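Long-range contacts in tRNA (adenine(58)-N(1))-methyltransferase TrmI (Thermus thermophilus, PDB 2PWY), which catalyses the S-adenosyl-L-methionine-dependent methylation of N1 of adenosine 58 in tRNA, an activity required for growth at extreme temperatures: residues 92-97 / 115-120; 98-103 / 122-127; 163-168 / 187-192. All blocks are in the same frame, centred on the assembly; numbering follows the deposited sequence.

Contact 1. Residues 92-97 / 115-120; sequences LDLAPG and ARAVGE
In the Rossmann-like methyltransferase domain, the loop leading from helix 82-91 into strand 99-103 runs past the C-terminal end of helix 109-118. One strong bond fixes the meeting: Gly-97 N donates to Val-118 O at 2.8 Å, almost straight (175°) and aimed at a lone pair in the carbonyl plane. The same oxygen takes a CA-H...O contact from Pro-96 CA, so a carbonyl at the end of the helix finds two partners in the loop. Gly-97 has a positive phi (96°) at which a side chain would jam against the preceding carbonyl. Proline has no N-H to offer, and a water lies 2.7 Å from Ala-117 O and 3.3 Å from Leu-94 O, linking the two carbonyls. Beside this polar seam Leu-94 sets its CB against Ala-117 CB at 3.9 Å; its CG stands anti to the carbonyl carbon, and CD1 extends toward Val-118 CG1. Val-118 also packs on Val-124 of the neighbouring strand 123-128, while Arg-116 forms a salt bridge with Asp-93 of the second subunit. The C-terminal end of the helix in the first beta-alpha-beta unit is thus tied to the loop leading into that unit's own first strand, in a class I methyltransferase fold.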
ATOM      1  N   LEU A  92      19.765   7.346   7.735  1.00  8.43           N
ATOM      2  CA  LEU A  92      21.110   7.502   8.295  1.00  8.77           C
ATOM      3  C   LEU A  92      21.541   8.968   8.406  1.00  9.46           C
ATOM      4  O   LEU A  92      22.566   9.280   9.043  1.00  9.77           O
ATOM      5  CB  LEU A  92      22.120   6.718   7.452  1.00  8.65           C
ATOM      6  CG  LEU A  92      22.127   5.197   7.635  1.00  9.61           C
ATOM      7  CD1 LEU A  92      22.824   4.517   6.480  1.00 10.66           C
ATOM      8  CD2 LEU A  92      22.762   4.785   8.971  1.00 10.24           C
ATOM      9  N   ASP A  93      20.748   9.852   7.808  1.00  8.60           N
ATOM     10  CA  ASP A  93      20.985  11.298   7.846  1.00  9.02           C
ATOM     11  C   ASP A  93      22.416  11.636   7.384  1.00  9.49           C
ATOM     12  O   ASP A  93      23.152  12.365   8.049  1.00  9.90           O
ATOM     13  CB  ASP A  93      20.694  11.858   9.253  1.00  9.18           C
ATOM     14  CG  ASP A  93      20.766  13.365   9.294  1.00 10.60           C
ATOM     15  OD1 ASP A  93      20.202  13.993   8.365  1.00 11.01           O
ATOM     16  OD2 ASP A  93      21.395  13.902  10.240  1.00 11.67           O
ATOM     17  N   LEU A  94      22.807  11.074   6.242  1.00  9.54           N
ATOM     18  CA  LEU A  94      24.166  11.260   5.731  1.00 10.14           C
ATOM     19  C   LEU A  94      24.306  12.549   4.944  1.00 10.85           C
ATOM     20  O   LEU A  94      23.487  12.847   4.068  1.00 12.24           O
ATOM     21  CB  LEU A  94      24.591  10.071   4.857  1.00  9.99           C
ATOM     22  CG  LEU A  94      24.622   8.717   5.561  1.00 10.65           C
ATOM     23  CD1 LEU A  94      24.998   7.663   4.575  1.00 10.36           C
ATOM     24  CD2 LEU A  94      25.594   8.714   6.759  1.00 11.12           C
ATOM     25  N   ALA A  95      25.358  13.292   5.263  1.00 10.90           N
ATOM     26  CA  ALA A  95      25.671  14.557   4.622  1.00 10.69           C
ATOM     27  C   ALA A  95      27.130  14.511   4.168  1.00 10.22           C
ATOM     28  O   ALA A  95      27.892  13.649   4.619  1.00  9.77           O
ATOM     29  CB  ALA A  95      25.451  15.707   5.602  1.00 10.83           C
ATOM     30  N   PRO A  96      27.523  15.417   3.249  1.00 10.35           N
ATOM     31  CA  PRO A  96      28.915  15.404   2.802  1.00  9.96           C
ATOM     32  C   PRO A  96      29.914  15.490   3.949  1.00 10.20           C
ATOM     33  O   PRO A  96      29.722  16.269   4.885  1.00 10.34           O
ATOM     34  CB  PRO A  96      29.012  16.643   1.911  1.00 10.38           C
ATOM     35  CG  PRO A  96      27.617  16.837   1.398  1.00 10.59           C
ATOM     36  CD  PRO A  96      26.728  16.451   2.558  1.00 10.63           C
ATOM     37  N   GLY A  97      30.970  14.692   3.851  1.00 10.03           N
ATOM     38  CA  GLY A  97      32.066  14.733   4.813  1.00 10.41           C
ATOM     39  C   GLY A  97      31.939  13.691   5.899  1.00 10.93           C
ATOM     40  O   GLY A  97      32.886  13.470   6.671  1.00 11.76           O
ATOM     41  N   ALA A 115      28.360   6.226  -0.952  1.00  8.51           N
ATOM     42  CA  ALA A 115      29.507   6.981  -1.467  1.00  9.63           C
ATOM     43  C   ALA A 115      29.099   8.335  -2.059  1.00  9.45           C
ATOM     44  O   ALA A 115      29.781   9.325  -1.850  1.00  9.58           O
ATOM     45  CB  ALA A 115      30.278   6.134  -2.491  1.00  9.44           C
ATOM     46  N   ARG A 116      27.977   8.381  -2.780  1.00  9.32           N
ATOM     47  CA  ARG A 116      27.418   9.663  -3.237  1.00 10.27           C
ATOM     48  C   ARG A 116      27.075  10.569  -2.083  1.00 10.66           C
ATOM     49  O   ARG A 116      27.339  11.779  -2.145  1.00 10.59           O
ATOM     50  CB  ARG A 116      26.141   9.457  -4.032  1.00 10.45           C
ATOM     51  CG  ARG A 116      26.353   9.029  -5.462  1.00 11.65           C
ATOM     52  CD  ARG A 116      25.023   9.082  -6.176  1.00 12.19           C
ATOM     53  NE  ARG A 116      25.213   8.907  -7.602  1.00 13.13           N
ATOM     54  CZ  ARG A 116      24.237   8.943  -8.502  1.00 12.36           C
ATOM     55  NH1 ARG A 116      22.979   9.141  -8.124  1.00 12.92           N
ATOM     56  NH2 ARG A 116      24.540   8.774  -9.787  1.00 12.52           N
ATOM     57  N   ALA A 117      26.444   9.997  -1.051  1.00  9.74           N
ATOM     58  CA  ALA A 117      25.957  10.777   0.080  1.00 10.66           C
ATOM     59  C   ALA A 117      27.066  11.449   0.881  1.00 10.76           C
ATOM     60  O   ALA A 117      26.920  12.592   1.290  1.00 11.24           O
ATOM     61  CB  ALA A 117      25.080   9.923   0.991  1.00 10.51           C
ATOM     62  N   VAL A 118      28.185  10.765   1.079  1.00 10.50           N
ATOM     63  CA  VAL A 118      29.236  11.335   1.934  1.00 10.50           C
ATOM     64  C   VAL A 118      30.265  12.111   1.122  1.00 11.14           C
ATOM     65  O   VAL A 118      30.988  12.947   1.661  1.00 11.07           O
ATOM     66  CB  VAL A 118      29.907  10.265   2.840  1.00 10.79           C
ATOM     67  CG1 VAL A 118      28.854   9.535   3.685  1.00 10.33           C
ATOM     68  CG2 VAL A 118      30.713   9.268   2.029  1.00 10.66           C
ATOM     69  N   GLY A 119      30.335  11.814  -0.178  1.00 11.62           N
ATOM     70  CA  GLY A 119      31.180  12.567  -1.116  1.00 12.92           C
ATOM     71  C   GLY A 119      32.681  12.444  -0.923  1.00 13.76           C
ATOM     72  O   GLY A 119      33.150  11.697  -0.070  1.00 13.69           O
ATOM     73  N   GLU A 120      33.439  13.201  -1.717  1.00 14.89           N
ATOM     74  CA  GLU A 120      34.899  13.015  -1.790  1.00 16.76           C
ATOM     75  C   GLU A 120      35.657  13.267  -0.492  1.00 15.91           C
ATOM     76  O   GLU A 120      36.768  12.761  -0.301  1.00 16.52           O
ATOM     77  CB  GLU A 120      35.500  13.840  -2.943  1.00 16.82           C
ATOM     78  CG  GLU A 120      35.319  15.333  -2.797  1.00 19.98           C
ATOM     79  CD  GLU A 120      35.865  16.124  -3.979  1.00 20.86           C
ATOM     80  OE1 GLU A 120      36.088  15.531  -5.064  1.00 26.65           O
ATOM     81  OE2 GLU A 120      36.065  17.346  -3.815  1.00 26.92           O
TER
HETATM   82  O   HOH W   1      24.571  13.853   1.152  1.00 18.54           O

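Contact 2. Residues 98-103 / 122-127; sequences MRVLEA and GLVESY
Paired in register from Arg-99 with Leu-123 onward, strands 99-103 and 123-127 run parallel, and Val-100 with Val-124, like Arg-99 with Leu-123 and with Glu-125, lie side by side and point the same way. On the face carrying Val-100 and Glu-102, the valine meets Val-124, CG1 to CG2 at 3.9 Å. Further along, Glu-102, CG anti to its backbone N (chi1 179°) and extended beyond it, brings OE1 to Ser-126 OG at 2.7 Å. The hydroxyl donates from above the carboxylate plane, 38° out of it. Thr-111 of helix 109-118 also bonds this OE1, and Thr-105 bonds Ser-126 OG, so the buried carboxylate is tied to both strand and helix. An alanine in place of Glu-102 would take away the acceptor shared by the Ser-126 and Thr-111 hydroxyls and would probably loosen helix 109-118 against the sheet.

The other face holds Arg-99, Leu-101, Glu-125 and Tyr-127. The Arg-99 chain bends at chi3 (87°), placing Leu-123 CD2 over one face of its guanidinium, 3.4 Å from NH2. Glu-125 OE1 lies well off the guanidinium plane and takes no N-H from it; Arg-99 NH1 bonds Ala-166 O, and Glu-125 OE1 bonds Tyr-167 OH. Leu-101 crosses Tyr-127 obliquely, CD1 to CE2 at 3.8 Å, while the tyrosine ring stacks with His-153.

Between the strands run five backbone bonds, among them Val-100 N to Leu-123 O at 2.8 Å, nearly along the C=O axis. Tyr-127 belongs to the S-adenosyl-L-homocysteine pocket and Ala-103 lies close to that ligand: the C-terminal ends of both strands of this right-handed beta-alpha-beta crossover border the cofactor pocket, as in Rossmann-like methyltransferases.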
ATOM      1  N   MET A  98      30.769  13.052   5.984  1.00 10.20           N
ATOM      2  CA  MET A  98      30.539  12.058   7.028  1.00 10.32           C
ATOM      3  C   MET A  98      31.270  10.744   6.764  1.00  9.94           C
ATOM      4  O   MET A  98      31.673  10.468   5.630  1.00  9.92           O
ATOM      5  CB  MET A  98      29.046  11.807   7.218  1.00 10.32           C
ATOM      6  CG  MET A  98      28.358  12.903   8.017  1.00 10.84           C
ATOM      7  SD  MET A  98      26.617  12.545   8.296  1.00 11.81           S
ATOM      8  CE  MET A  98      26.049  14.061   9.070  1.00 13.19           C
ATOM      9  N   ARG A  99      31.396   9.938   7.817  1.00  9.71           N
ATOM     10  CA  ARG A  99      32.065   8.640   7.750  1.00  9.55           C
ATOM     11  C   ARG A  99      31.033   7.577   8.102  1.00  9.62           C
ATOM     12  O   ARG A  99      30.460   7.605   9.194  1.00 10.48           O
ATOM     13  CB  ARG A  99      33.240   8.610   8.722  1.00 10.09           C
ATOM     14  CG  ARG A  99      34.237   9.731   8.483  1.00 13.47           C
ATOM     15  CD  ARG A  99      35.335   9.778   9.542  1.00 16.41           C
ATOM     16  NE  ARG A  99      36.464   8.901   9.222  1.00 21.29           N
ATOM     17  CZ  ARG A  99      36.723   7.763   9.855  1.00 23.11           C
ATOM     18  NH1 ARG A  99      35.931   7.366  10.840  1.00 23.86           N
ATOM     19  NH2 ARG A  99      37.777   7.021   9.517  1.00 23.98           N
ATOM     20  N   VAL A 100      30.785   6.667   7.166  1.00  9.05           N
ATOM     21  CA  VAL A 100      29.754   5.650   7.352  1.00  8.46           C
ATOM     22  C   VAL A 100      30.347   4.247   7.278  1.00  8.62           C
ATOM     23  O   VAL A 100      31.145   3.947   6.392  1.00  8.05           O
ATOM     24  CB  VAL A 100      28.576   5.840   6.347  1.00  8.02           C
ATOM     25  CG1 VAL A 100      29.047   5.751   4.879  1.00  9.24           C
ATOM     26  CG2 VAL A 100      27.451   4.845   6.629  1.00  7.87           C
ATOM     27  N   LEU A 101      29.939   3.407   8.225  1.00  8.43           N
ATOM     28  CA  LEU A 101      30.375   2.016   8.282  1.00  8.80           C
ATOM     29  C   LEU A 101      29.337   1.157   7.567  1.00  9.27           C
ATOM     30  O   LEU A 101      28.132   1.324   7.787  1.00 10.45           O
ATOM     31  CB  LEU A 101      30.493   1.580   9.742  1.00  8.88           C
ATOM     32  CG  LEU A 101      31.071   0.194  10.034  1.00  8.28           C
ATOM     33  CD1 LEU A 101      32.538   0.088   9.614  1.00  7.99           C
ATOM     34  CD2 LEU A 101      30.879  -0.116  11.546  1.00  8.46           C
ATOM     35  N   GLU A 102      29.808   0.230   6.732  1.00  9.13           N
ATOM     36  CA  GLU A 102      28.913  -0.647   5.987  1.00  8.43           C
ATOM     37  C   GLU A 102      29.326  -2.106   6.056  1.00  8.46           C
ATOM     38  O   GLU A 102      30.504  -2.427   5.920  1.00  8.36           O
ATOM     39  CB  GLU A 102      28.856  -0.248   4.497  1.00  8.12           C
ATOM     40  CG  GLU A 102      27.946  -1.176   3.680  1.00  8.86           C
ATOM     41  CD  GLU A 102      28.040  -0.998   2.159  1.00  8.95           C
ATOM     42  OE1 GLU A 102      29.134  -0.698   1.624  1.00 11.05           O
ATOM     43  OE2 GLU A 102      26.991  -1.171   1.492  1.00 10.70           O
ATOM     44  N   ALA A 103      28.347  -2.987   6.242  1.00  8.80           N
ATOM     45  CA  ALA A 103      28.545  -4.421   5.972  1.00  9.11           C
ATOM     46  C   ALA A 103      27.193  -5.062   5.620  1.00  9.62           C
ATOM     47  O   ALA A 103      26.171  -4.640   6.159  1.00 10.02           O
ATOM     48  CB  ALA A 103      29.174  -5.119   7.188  1.00  9.15           C
ATOM     49  N   GLY A 122      34.182  12.617   2.439  1.00 12.76           N
ATOM     50  CA  GLY A 122      33.647  11.619   3.358  1.00 11.70           C
ATOM     51  C   GLY A 122      34.319  10.268   3.198  1.00 11.35           C
ATOM     52  O   GLY A 122      35.336  10.135   2.497  1.00 11.79           O
ATOM     53  N   LEU A 123      33.759   9.260   3.855  1.00 10.54           N
ATOM     54  CA  LEU A 123      34.321   7.920   3.807  1.00 11.39           C
ATOM     55  C   LEU A 123      33.236   6.877   3.964  1.00 10.22           C
ATOM     56  O   LEU A 123      32.386   6.985   4.850  1.00 10.79           O
ATOM     57  CB  LEU A 123      35.357   7.744   4.930  1.00 10.85           C
ATOM     58  CG  LEU A 123      35.898   6.320   5.133  1.00 13.60           C
ATOM     59  CD1 LEU A 123      36.825   5.903   3.978  1.00 15.99           C
ATOM     60  CD2 LEU A 123      36.585   6.172   6.482  1.00 14.25           C
ATOM     61  N   VAL A 124      33.280   5.867   3.099  1.00  9.64           N
ATOM     62  CA  VAL A 124      32.498   4.647   3.287  1.00  9.21           C
ATOM     63  C   VAL A 124      33.521   3.565   3.676  1.00 10.07           C
ATOM     64  O   VAL A 124      34.409   3.218   2.898  1.00 10.26           O
ATOM     65  CB  VAL A 124      31.723   4.240   1.988  1.00  9.46           C
ATOM     66  CG1 VAL A 124      30.876   2.963   2.227  1.00  8.96           C
ATOM     67  CG2 VAL A 124      30.846   5.390   1.482  1.00  7.99           C
ATOM     68  N   GLU A 125      33.419   3.078   4.910  1.00  9.00           N
ATOM     69  CA  GLU A 125      34.284   2.022   5.414  1.00 10.10           C
ATOM     70  C   GLU A 125      33.492   0.732   5.280  1.00 10.03           C
ATOM     71  O   GLU A 125      32.625   0.455   6.101  1.00  8.93           O
ATOM     72  CB  GLU A 125      34.558   2.298   6.888  1.00 10.07           C
ATOM     73  CG  GLU A 125      35.705   1.528   7.474  1.00 14.37           C
ATOM     74  CD  GLU A 125      36.983   2.315   7.362  1.00 17.48           C
ATOM     75  OE1 GLU A 125      37.242   3.162   8.240  1.00 19.48           O
ATOM     76  OE2 GLU A 125      37.704   2.102   6.377  1.00 18.16           O
ATOM     77  N   SER A 126      33.784  -0.058   4.250  1.00  9.97           N
ATOM     78  CA  SER A 126      32.914  -1.165   3.885  1.00 10.29           C
ATOM     79  C   SER A 126      33.566  -2.524   4.107  1.00 10.93           C
ATOM     80  O   SER A 126      34.718  -2.733   3.712  1.00 11.61           O
ATOM     81  CB  SER A 126      32.481  -1.014   2.417  1.00 10.03           C
ATOM     82  OG  SER A 126      31.440  -1.916   2.098  1.00 11.05           O
ATOM     83  N   TYR A 127      32.834  -3.443   4.734  1.00 10.46           N
ATOM     84  CA  TYR A 127      33.373  -4.781   5.058  1.00 11.01           C
ATOM     85  C   TYR A 127      32.623  -5.865   4.329  1.00 11.06           C
ATOM     86  O   TYR A 127      31.397  -5.834   4.255  1.00 11.50           O
ATOM     87  CB  TYR A 127      33.302  -5.058   6.574  1.00 11.50           C
ATOM     88  CG  TYR A 127      34.346  -4.272   7.310  1.00 12.38           C
ATOM     89  CD1 TYR A 127      35.517  -4.878   7.747  1.00 11.57           C
ATOM     90  CD2 TYR A 127      34.189  -2.900   7.519  1.00 11.46           C
ATOM     91  CE1 TYR A 127      36.504  -4.138   8.404  1.00 11.69           C
ATOM     92  CE2 TYR A 127      35.169  -2.160   8.164  1.00 12.38           C
ATOM     93  CZ  TYR A 127      36.320  -2.783   8.593  1.00 13.05           C
ATOM     94  OH  TYR A 127      37.291  -2.040   9.225  1.00 14.82           O
TER

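Contact 3. Residues 163-168 / 187-192; sequences EEAAYD and ALKPDR
Where strand 167-173 enters the parallel part of the Rossmann-like sheet, its leading turn docks on the chain that leaves helix 181-187, and a short parallel bridge pairs Tyr-167 with Leu-188. Ala-187 O accepts from Tyr-167 N at 3.1 Å, the donor standing above the carbonyl plane, and more weakly from Ala-166 N. One step on, Lys-189 N answers with an almost straight bond (173°) to Tyr-167 O. These bonds join the end of the helix to the start of the strand.

The side chains follow this frame. Tyr-167 has its CG anti to the carbonyl carbon; Ala-187 O lies at the ring edge, near its plane, while Ala-187 CB touches CD2 of the tyrosine at 3.6 Å. The Tyr-167 OH reaches Glu-125, and Arg-99 makes a cation-pi contact with the ring. Lys-189, extended beyond CG, runs alongside Asp-168 and brings its CG to 3.2 Å from Ala-165 O. Its NZ forms a salt bridge with Asp-168 OD1 at 2.8 Å, from above the carboxylate plane. The other oxygen, OD2, accepts from Arg-99 N and from a water that also accepts from NZ, so both carboxylate oxygens have partners.

Farther out, a type II turn from Lys-189 to Arg-192 reverses the chain, and the arginine, bent at chi2 (-67°) and chi3, turns the edge of its guanidinium to Asp-168 O. Its NH1 is anchored by a salt bridge to Asp-93, and its NE donates to Asp-168 O at 3.0 Å, on a lone pair in the carbonyl plane.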
ATOM      1  N   GLU A 163      37.817   2.662  15.270  1.00 13.75           N
ATOM      2  CA  GLU A 163      37.888   3.741  16.248  1.00 13.56           C
ATOM      3  C   GLU A 163      36.527   3.970  16.881  1.00 13.23           C
ATOM      4  O   GLU A 163      35.532   4.109  16.175  1.00 13.52           O
ATOM      5  CB  GLU A 163      38.366   5.037  15.601  1.00 13.36           C
ATOM      6  CG  GLU A 163      39.805   5.002  15.153  1.00 13.46           C
ATOM      7  CD  GLU A 163      40.252   6.327  14.606  1.00 14.78           C
ATOM      8  OE1 GLU A 163      39.728   6.739  13.542  1.00 16.77           O
ATOM      9  OE2 GLU A 163      41.121   6.958  15.237  1.00 12.43           O
ATOM     10  N   GLU A 164      36.489   4.037  18.209  1.00 12.71           N
ATOM     11  CA  GLU A 164      35.236   4.275  18.925  1.00 13.26           C
ATOM     12  C   GLU A 164      34.619   5.639  18.585  1.00 12.20           C
ATOM     13  O   GLU A 164      35.310   6.653  18.530  1.00 11.61           O
ATOM     14  CB  GLU A 164      35.447   4.161  20.437  1.00 13.25           C
ATOM     15  CG  GLU A 164      34.199   4.471  21.260  1.00 14.05           C
ATOM     16  CD  GLU A 164      34.387   4.208  22.745  1.00 16.65           C
ATOM     17  OE1 GLU A 164      33.730   4.896  23.551  1.00 21.77           O
ATOM     18  OE2 GLU A 164      35.192   3.324  23.113  1.00 20.03           O
ATOM     19  N   ALA A 165      33.307   5.641  18.363  1.00 11.81           N
ATOM     20  CA  ALA A 165      32.558   6.886  18.144  1.00 12.13           C
ATOM     21  C   ALA A 165      33.160   7.721  17.005  1.00 11.80           C
ATOM     22  O   ALA A 165      33.188   8.959  17.074  1.00 13.21           O
ATOM     23  CB  ALA A 165      32.466   7.704  19.446  1.00 12.00           C
ATOM     24  N   ALA A 166      33.643   7.042  15.964  1.00 11.54           N
ATOM     25  CA  ALA A 166      34.264   7.716  14.818  1.00 11.02           C
ATOM     26  C   ALA A 166      33.350   7.780  13.596  1.00 10.75           C
ATOM     27  O   ALA A 166      33.645   8.490  12.640  1.00 11.12           O
ATOM     28  CB  ALA A 166      35.606   7.058  14.451  1.00 11.34           C
ATOM     29  N   TYR A 167      32.237   7.054  13.647  1.00  9.79           N
ATOM     30  CA  TYR A 167      31.344   6.932  12.490  1.00 10.12           C
ATOM     31  C   TYR A 167      30.022   7.642  12.710  1.00  9.82           C
ATOM     32  O   TYR A 167      29.442   7.603  13.809  1.00  9.76           O
ATOM     33  CB  TYR A 167      31.127   5.454  12.150  1.00  9.93           C
ATOM     34  CG  TYR A 167      32.422   4.788  11.738  1.00 10.58           C
ATOM     35  CD1 TYR A 167      32.782   4.707  10.391  1.00 12.73           C
ATOM     36  CD2 TYR A 167      33.327   4.309  12.701  1.00 10.95           C
ATOM     37  CE1 TYR A 167      33.998   4.128  10.000  1.00 12.14           C
ATOM     38  CE2 TYR A 167      34.538   3.717  12.329  1.00 11.04           C
ATOM     39  CZ  TYR A 167      34.859   3.629  10.973  1.00 12.28           C
ATOM     40  OH  TYR A 167      36.047   3.051  10.604  1.00 13.85           O
ATOM     41  N   ASP A 168      29.556   8.275  11.637  1.00  9.19           N
ATOM     42  CA  ASP A 168      28.355   9.091  11.649  1.00  9.05           C
ATOM     43  C   ASP A 168      27.084   8.274  11.393  1.00  8.87           C
ATOM     44  O   ASP A 168      25.972   8.766  11.605  1.00  9.33           O
ATOM     45  CB  ASP A 168      28.486  10.235  10.646  1.00  9.25           C
ATOM     46  CG  ASP A 168      29.660  11.140  10.971  1.00 10.78           C
ATOM     47  OD1 ASP A 168      29.616  11.821  12.028  1.00 11.71           O
ATOM     48  OD2 ASP A 168      30.648  11.135  10.201  1.00 10.64           O
ATOM     49  N   ALA A 187      31.563   1.646  17.223  1.00  9.68           N
ATOM     50  CA  ALA A 187      31.889   2.537  16.113  1.00  9.36           C
ATOM     51  C   ALA A 187      31.048   3.815  16.058  1.00  9.29           C
ATOM     52  O   ALA A 187      31.555   4.882  15.754  1.00  9.69           O
ATOM     53  CB  ALA A 187      31.778   1.769  14.771  1.00  9.86           C
ATOM     54  N   LEU A 188      29.761   3.682  16.355  1.00  9.09           N
ATOM     55  CA  LEU A 188      28.794   4.734  16.081  1.00  9.43           C
ATOM     56  C   LEU A 188      28.776   5.864  17.118  1.00 10.21           C
ATOM     57  O   LEU A 188      28.670   5.617  18.325  1.00 10.22           O
ATOM     58  CB  LEU A 188      27.401   4.096  15.950  1.00  9.67           C
ATOM     59  CG  LEU A 188      26.228   5.000  15.558  1.00  8.82           C
ATOM     60  CD1 LEU A 188      26.501   5.712  14.217  1.00  9.93           C
ATOM     61  CD2 LEU A 188      24.963   4.154  15.482  1.00  9.32           C
ATOM     62  N   LYS A 189      28.839   7.107  16.639  1.00  9.93           N
ATOM     63  CA  LYS A 189      28.712   8.276  17.517  1.00 10.80           C
ATOM     64  C   LYS A 189      27.392   8.257  18.273  1.00 10.66           C
ATOM     65  O   LYS A 189      26.365   7.899  17.693  1.00 10.82           O
ATOM     66  CB  LYS A 189      28.802   9.557  16.689  1.00 10.74           C
ATOM     67  CG  LYS A 189      30.207   9.848  16.207  1.00 11.89           C
ATOM     68  CD  LYS A 189      30.244  11.043  15.276  1.00 14.42           C
ATOM     69  CE  LYS A 189      31.651  11.206  14.706  1.00 15.89           C
ATOM     70  NZ  LYS A 189      31.693  12.394  13.818  1.00 17.77           N
ATOM     71  N   PRO A 190      27.405   8.630  19.576  1.00 11.25           N
ATOM     72  CA  PRO A 190      26.171   8.812  20.330  1.00 11.34           C
ATOM     73  C   PRO A 190      25.136   9.654  19.576  1.00 11.00           C
ATOM     74  O   PRO A 190      25.474  10.679  18.969  1.00 10.87           O
ATOM     75  CB  PRO A 190      26.644   9.537  21.597  1.00 11.20           C
ATOM     76  CG  PRO A 190      28.029   8.961  21.821  1.00 11.65           C
ATOM     77  CD  PRO A 190      28.605   8.849  20.415  1.00 11.53           C
ATOM     78  N   ASP A 191      23.884   9.201  19.627  1.00 11.03           N
ATOM     79  CA  ASP A 191      22.723   9.908  19.076  1.00 11.22           C
ATOM     80  C   ASP A 191      22.621   9.772  17.548  1.00 11.02           C
ATOM     81  O   ASP A 191      21.690  10.290  16.946  1.00 12.04           O
ATOM     82  CB  ASP A 191      22.710  11.386  19.505  1.00 11.55           C
ATOM     83  CG  ASP A 191      21.309  11.891  19.767  1.00 13.23           C
ATOM     84  OD1 ASP A 191      20.493  11.106  20.299  1.00 15.36           O
ATOM     85  OD2 ASP A 191      21.014  13.053  19.428  1.00 16.99           O
ATOM     86  N   ARG A 192      23.565   9.050  16.943  1.00 10.47           N
ATOM     87  CA  ARG A 192      23.521   8.768  15.508  1.00  9.63           C
ATOM     88  C   ARG A 192      22.906   7.387  15.245  1.00  9.52           C
ATOM     89  O   ARG A 192      22.513   6.699  16.189  1.00  9.30           O
ATOM     90  CB  ARG A 192      24.897   8.961  14.865  1.00  9.90           C
ATOM     91  CG  ARG A 192      25.425  10.397  15.037  1.00  9.53           C
ATOM     92  CD  ARG A 192      24.569  11.405  14.247  1.00 10.71           C
ATOM     93  NE  ARG A 192      24.680  11.178  12.803  1.00 11.00           N
ATOM     94  CZ  ARG A 192      23.942  11.770  11.866  1.00 11.52           C
ATOM     95  NH1 ARG A 192      22.997  12.644  12.187  1.00 11.62           N
ATOM     96  NH2 ARG A 192      24.157  11.474  10.588  1.00 10.47           N
TER
HETATM   97  O   HOH W   2      32.861  12.400  10.866  1.00 29.11           O

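How the contacts relate
All three contacts lie in the catalytic domain and on the same side of the chain's centre. Contacts 1 and 2 alternate along the chain, their centres about 10 Å apart, because strand 99-103, helix 109-118 and strand 123-128 follow one another; contact 3 comes later, about 11 Å from the centre of contact 2 and 15 Å from that of contact 1. Strands 99-103 and 167-173 are neighbours in one sheet, where Arg-99 O probably bonds Asp-168 N. Contacts 1 and 3 are linked by a salt bridge between their segments. The cofactor is bound nearest contact 2, whereas contacts 1 and 3 both reach the second subunit, so the domain that holds the cofactor also takes part in the subunit interface.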